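PDB 1HI9: D-aminopeptidase from Bacillus subtilis, which hydrolyses N-terminal residues from peptides containing D-amino acids, working as a zinc-dependent, self-compartmentalizing homodecameric protease. Local coordinates for residues A[138-150]-A[201-213]. Numbering follows the deposited sequence.
Sequences AYVAGYYDVPVLM and ALQNKDKVKPLTP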
loop_
_atom_site.group_PDB
_atom_site.type_symbol
_atom_site.label_atom_id
_atom_site.label_comp_id
_atom_site.label_asym_id
_atom_site.label_seq_id
_atom_site.Cartn_x
_atom_site.Cartn_y
_atom_site.Cartn_z
ATOM N N ALA A 138 -37.043 20.579 -9.895
ATOM C CA ALA A 138 -38.403 20.849 -10.330
ATOM C C ALA A 138 -38.538 22.341 -10.606
ATOM O O ALA A 138 -39.149 22.749 -11.595
ATOM C CB ALA A 138 -39.402 20.405 -9.262
ATOM N N TYR A 139 -37.942 23.157 -9.737
ATOM C CA TYR A 139 -37.994 24.604 -9.906
ATOM C C TYR A 139 -37.286 25.042 -11.184
ATOM O O TYR A 139 -37.744 25.967 -11.861
ATOM C CB TYR A 139 -37.372 25.312 -8.702
ATOM C CG TYR A 139 -38.343 25.578 -7.575
ATOM C CD1 TYR A 139 -37.974 25.361 -6.251
ATOM C CD2 TYR A 139 -39.629 26.052 -7.832
ATOM C CE1 TYR A 139 -38.858 25.603 -5.207
ATOM C CE2 TYR A 139 -40.525 26.302 -6.793
ATOM C CZ TYR A 139 -40.130 26.073 -5.480
ATOM O OH TYR A 139 -41.002 26.318 -4.438
ATOM N N VAL A 140 -36.168 24.397 -11.520
ATOM C CA VAL A 140 -35.462 24.764 -12.743
ATOM C C VAL A 140 -36.331 24.348 -13.926
ATOM O O VAL A 140 -36.363 25.024 -14.940
ATOM C CB VAL A 140 -34.080 24.080 -12.847
ATOM C CG1 VAL A 140 -33.462 24.378 -14.211
ATOM C CG2 VAL A 140 -33.170 24.582 -11.735
ATOM N N ALA A 141 -37.035 23.235 -13.784
ATOM C CA ALA A 141 -37.917 22.774 -14.838
ATOM C C ALA A 141 -39.023 23.819 -14.993
ATOM O O ALA A 141 -39.445 24.137 -16.108
ATOM C CB ALA A 141 -38.517 21.422 -14.469
ATOM N N GLY A 142 -39.479 24.356 -13.861
ATOM C CA GLY A 142 -40.526 25.359 -13.870
ATOM C C GLY A 142 -40.117 26.619 -14.607
ATOM O O GLY A 142 -40.925 27.234 -15.299
ATOM N N TYR A 143 -38.855 27.005 -14.455
ATOM C CA TYR A 143 -38.331 28.187 -15.118
ATOM C C TYR A 143 -38.563 28.094 -16.619
ATOM O O TYR A 143 -38.769 29.103 -17.279
ATOM C CB TYR A 143 -36.835 28.321 -14.857
ATOM C CG TYR A 143 -36.221 29.538 -15.503
ATOM C CD1 TYR A 143 -36.288 30.783 -14.890
ATOM C CD2 TYR A 143 -35.599 29.442 -16.756
ATOM C CE1 TYR A 143 -35.751 31.917 -15.507
ATOM C CE2 TYR A 143 -35.060 30.566 -17.386
ATOM C CZ TYR A 143 -35.139 31.805 -16.751
ATOM O OH TYR A 143 -34.597 32.924 -17.354
ATOM N N TYR A 144 -38.513 26.878 -17.156
ATOM C CA TYR A 144 -38.719 26.671 -18.584
ATOM C C TYR A 144 -40.152 26.265 -18.885
ATOM O O TYR A 144 -40.461 25.860 -20.001
ATOM C CB TYR A 144 -37.766 25.598 -19.119
ATOM C CG TYR A 144 -36.301 25.999 -19.090
ATOM C CD1 TYR A 144 -35.453 25.563 -18.063
ATOM C CD2 TYR A 144 -35.762 26.814 -20.089
ATOM C CE1 TYR A 144 -34.106 25.924 -18.035
ATOM C CE2 TYR A 144 -34.417 27.182 -20.069
ATOM C CZ TYR A 144 -33.597 26.731 -19.040
ATOM O OH TYR A 144 -32.274 27.090 -19.028
ATOM N N ASP A 145 -41.021 26.382 -17.885
ATOM C CA ASP A 145 -42.424 26.020 -18.034
ATOM C C ASP A 145 -42.613 24.563 -18.392
ATOM O O ASP A 145 -43.544 24.206 -19.112
ATOM C CB ASP A 145 -43.100 26.896 -19.084
ATOM C CG ASP A 145 -43.557 28.208 -18.513
ATOM O OD1 ASP A 145 -44.481 28.182 -17.666
ATOM O OD2 ASP A 145 -42.989 29.259 -18.899
ATOM N N VAL A 146 -41.719 23.724 -17.888
ATOM C CA VAL A 146 -41.809 22.303 -18.145
ATOM C C VAL A 146 -42.251 21.634 -16.865
ATOM O O VAL A 146 -41.677 21.854 -15.806
ATOM C CB VAL A 146 -40.467 21.721 -18.589
ATOM C CG1 VAL A 146 -40.599 20.227 -18.778
ATOM C CG2 VAL A 146 -40.019 22.390 -19.879
ATOM N N PRO A 147 -43.311 20.830 -16.942
ATOM C CA PRO A 147 -43.837 20.125 -15.771
ATOM C C PRO A 147 -43.148 18.786 -15.499
ATOM O O PRO A 147 -42.726 18.088 -16.422
ATOM C CB PRO A 147 -45.306 19.946 -16.123
ATOM C CG PRO A 147 -45.240 19.700 -17.616
ATOM C CD PRO A 147 -44.245 20.740 -18.082
ATOM N N VAL A 148 -43.037 18.444 -14.220
ATOM C CA VAL A 148 -42.432 17.194 -13.811
ATOM C C VAL A 148 -43.575 16.183 -13.807
ATOM O O VAL A 148 -44.360 16.111 -12.861
ATOM C CB VAL A 148 -41.821 17.304 -12.400
ATOM C CG1 VAL A 148 -41.284 15.963 -11.955
ATOM C CG2 VAL A 148 -40.714 18.353 -12.399
ATOM N N LEU A 149 -43.668 15.409 -14.879
ATOM C CA LEU A 149 -44.739 14.438 -15.033
ATOM C C LEU A 149 -44.659 13.236 -14.114
ATOM O O LEU A 149 -45.679 12.747 -13.625
ATOM C CB LEU A 149 -44.788 13.960 -16.484
ATOM C CG LEU A 149 -44.901 15.075 -17.524
ATOM C CD1 LEU A 149 -45.027 14.465 -18.924
ATOM C CD2 LEU A 149 -46.113 15.945 -17.217
ATOM N N MET A 150 -43.444 12.758 -13.877
ATOM C CA MET A 150 -43.249 11.578 -13.051
ATOM C C MET A 150 -41.963 11.640 -12.233
ATOM O O MET A 150 -40.980 12.256 -12.641
ATOM C CB MET A 150 -43.213 10.344 -13.951
ATOM C CG MET A 150 -43.230 9.013 -13.228
ATOM S SD MET A 150 -43.031 7.670 -14.401
ATOM C CE MET A 150 -41.800 6.670 -13.578
ATOM N N ALA A 201 -48.362 8.583 -16.601
ATOM C CA ALA A 201 -47.832 9.930 -16.455
ATOM C C ALA A 201 -47.893 10.718 -17.754
ATOM O O ALA A 201 -48.249 11.892 -17.753
ATOM C CB ALA A 201 -46.394 9.874 -15.950
ATOM N N LEU A 202 -47.543 10.071 -18.862
ATOM C CA LEU A 202 -47.551 10.737 -20.156
ATOM C C LEU A 202 -48.954 11.070 -20.661
ATOM O O LEU A 202 -49.155 12.092 -21.323
ATOM C CB LEU A 202 -46.804 9.888 -21.191
ATOM C CG LEU A 202 -45.275 9.941 -21.104
ATOM C CD1 LEU A 202 -44.664 8.866 -21.961
ATOM C CD2 LEU A 202 -44.799 11.308 -21.532
ATOM N N GLN A 203 -49.929 10.225 -20.346
ATOM C CA GLN A 203 -51.291 10.475 -20.798
ATOM C C GLN A 203 -52.067 11.372 -19.842
ATOM O O GLN A 203 -53.074 11.966 -20.221
ATOM C CB GLN A 203 -52.048 9.161 -20.977
ATOM C CG GLN A 203 -52.168 8.361 -19.708
ATOM C CD GLN A 203 -53.071 7.156 -19.864
ATOM O OE1 GLN A 203 -54.279 7.298 -20.073
ATOM N NE2 GLN A 203 -52.489 5.955 -19.768
ATOM N N ASN A 204 -51.595 11.477 -18.606
ATOM C CA ASN A 204 -52.262 12.303 -17.609
ATOM C C ASN A 204 -51.510 13.621 -17.439
ATOM O O ASN A 204 -51.782 14.392 -16.517
ATOM C CB ASN A 204 -52.315 11.537 -16.283
ATOM C CG ASN A 204 -53.324 12.112 -15.307
ATOM O OD1 ASN A 204 -52.964 12.602 -14.233
ATOM N ND2 ASN A 204 -54.602 12.049 -15.673
ATOM N N LYS A 205 -50.579 13.881 -18.353
ATOM C CA LYS A 205 -49.744 15.081 -18.311
ATOM C C LYS A 205 -50.462 16.415 -18.175
ATOM O O LYS A 205 -49.948 17.345 -17.547
ATOM C CB LYS A 205 -48.832 15.131 -19.540
ATOM C CG LYS A 205 -49.544 15.076 -20.882
ATOM C CD LYS A 205 -48.546 15.291 -22.019
ATOM C CE LYS A 205 -49.203 15.146 -23.383
ATOM N NZ LYS A 205 -49.666 13.748 -23.634
ATOM N N ASP A 206 -51.641 16.519 -18.772
ATOM C CA ASP A 206 -52.397 17.764 -18.709
ATOM C C ASP A 206 -52.761 18.189 -17.285
ATOM O O ASP A 206 -52.965 19.374 -17.023
ATOM C CB ASP A 206 -53.666 17.645 -19.562
ATOM C CG ASP A 206 -53.367 17.631 -21.057
ATOM O OD1 ASP A 206 -52.692 16.689 -21.530
ATOM O OD2 ASP A 206 -53.804 18.570 -21.759
ATOM N N LYS A 207 -52.830 17.229 -16.367
ATOM C CA LYS A 207 -53.183 17.541 -14.988
ATOM C C LYS A 207 -52.018 18.035 -14.136
ATOM O O LYS A 207 -52.195 18.390 -12.966
ATOM C CB LYS A 207 -53.833 16.323 -14.323
ATOM C CG LYS A 207 -55.192 15.974 -14.917
ATOM C CD LYS A 207 -55.874 14.842 -14.169
ATOM C CE LYS A 207 -57.259 14.556 -14.751
ATOM N NZ LYS A 207 -57.930 13.423 -14.053
ATOM N N VAL A 208 -50.827 18.073 -14.726
ATOM C CA VAL A 208 -49.647 18.523 -14.000
ATOM C C VAL A 208 -49.125 19.856 -14.508
ATOM O O VAL A 208 -48.944 20.046 -15.711
ATOM C CB VAL A 208 -48.512 17.496 -14.090
ATOM C CG1 VAL A 208 -47.327 17.965 -13.258
ATOM C CG2 VAL A 208 -49.005 16.143 -13.610
ATOM N N LYS A 209 -48.874 20.774 -13.582
ATOM C CA LYS A 209 -48.378 22.092 -13.947
ATOM C C LYS A 209 -46.940 22.314 -13.518
ATOM O O LYS A 209 -46.473 21.731 -12.542
ATOM C CB LYS A 209 -49.262 23.187 -13.340
ATOM C CG LYS A 209 -50.592 23.397 -14.046
ATOM C CD LYS A 209 -51.257 24.664 -13.542
ATOM C CE LYS A 209 -52.491 25.022 -14.363
ATOM N NZ LYS A 209 -53.067 26.367 -13.991
ATOM N N PRO A 210 -46.215 23.166 -14.253
ATOM C CA PRO A 210 -44.817 23.475 -13.950
ATOM C C PRO A 210 -44.694 24.112 -12.573
ATOM O O PRO A 210 -45.550 24.894 -12.169
ATOM C CB PRO A 210 -44.427 24.445 -15.068
ATOM C CG PRO A 210 -45.289 24.007 -16.212
ATOM C CD PRO A 210 -46.620 23.786 -15.526
ATOM N N LEU A 211 -43.633 23.762 -11.854
ATOM C CA LEU A 211 -43.403 24.314 -10.530
ATOM C C LEU A 211 -42.735 25.675 -10.714
ATOM O O LEU A 211 -41.512 25.802 -10.614
ATOM C CB LEU A 211 -42.484 23.394 -9.727
ATOM C CG LEU A 211 -42.787 23.222 -8.237
ATOM C CD1 LEU A 211 -41.538 22.702 -7.540
ATOM C CD2 LEU A 211 -43.214 24.532 -7.621
ATOM N N THR A 212 -43.542 26.690 -10.991
ATOM C CA THR A 212 -43.027 28.030 -11.217
ATOM C C THR A 212 -42.259 28.576 -10.020
ATOM O O THR A 212 -42.772 28.612 -8.896
ATOM C CB THR A 212 -44.169 28.997 -11.575
ATOM O OG1 THR A 212 -44.902 28.467 -12.685
ATOM C CG2 THR A 212 -43.613 30.374 -11.942
ATOM N N PRO A 213 -41.004 28.997 -10.245
ATOM C CA PRO A 213 -40.172 29.542 -9.176
ATOM C C PRO A 213 -40.314 31.053 -9.089
ATOM O O PRO A 213 -40.746 31.698 -10.039
ATOM C CB PRO A 213 -38.774 29.134 -9.609
ATOM C CG PRO A 213 -38.855 29.354 -11.094
ATOM C CD PRO A 213 -40.191 28.730 -11.447
HETATM O O HOH W 1 -43.532 20.417 -12.344
#
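Leu-211 lies against the ring of Tyr-139. Leu-211 CD1 sits over one face of the Tyr-139 ring in a CH-pi contact, 4.0 Å from the centroid and displaced toward the rim. Leu-211 CD2 touches CE2 of the ring. The edge meets the backbone O of Thr-212, near the ring plane, and CB of Pro-213 packs obliquely against CD2 of Tyr-139. CG of Tyr-139 lies beside the backbone N (chi1 -88°), which carries the ring from the flank of helix 133-143 to the loop at 211-213. Replacing Tyr-139 with an alanine would probably open a gap between Leu-211 and Pro-213 and strip Leu-211 of its aromatic partner.

Beside the ring, Gly-142 CA makes a nearly straight CA-H...O contact of 3.4 Å with Leu-211 O. With no side chain in the way, the loop comes close to the helix. A Schellman motif with Asp-145 at C-prime ends the helix, and CG of Pro-210 rests 3.4 Å from Asp-145 O. Pro-147 and Pro-210 then pack side by side. Water 1 accepts from Val-148 N and donates to Lys-209 O.

Farther along, both methyls of Leu-149 meet CB of Lys-205, with CD2 at 3.7 Å. Lys-205 NZ donates a hydrogen bond to Leu-202 O. CB of Ala-201 packs on CB of Met-150.

This apolar, water-bridged packing ties the turn between helix 133-143 and strand 148-152 to the chain leaving helix 187-203, whose last turn packs on that strand. The strand runs parallel between 97-103 and 169-176 in the mixed sheet, while helix 254-268 packs against Tyr-139 and Tyr-143.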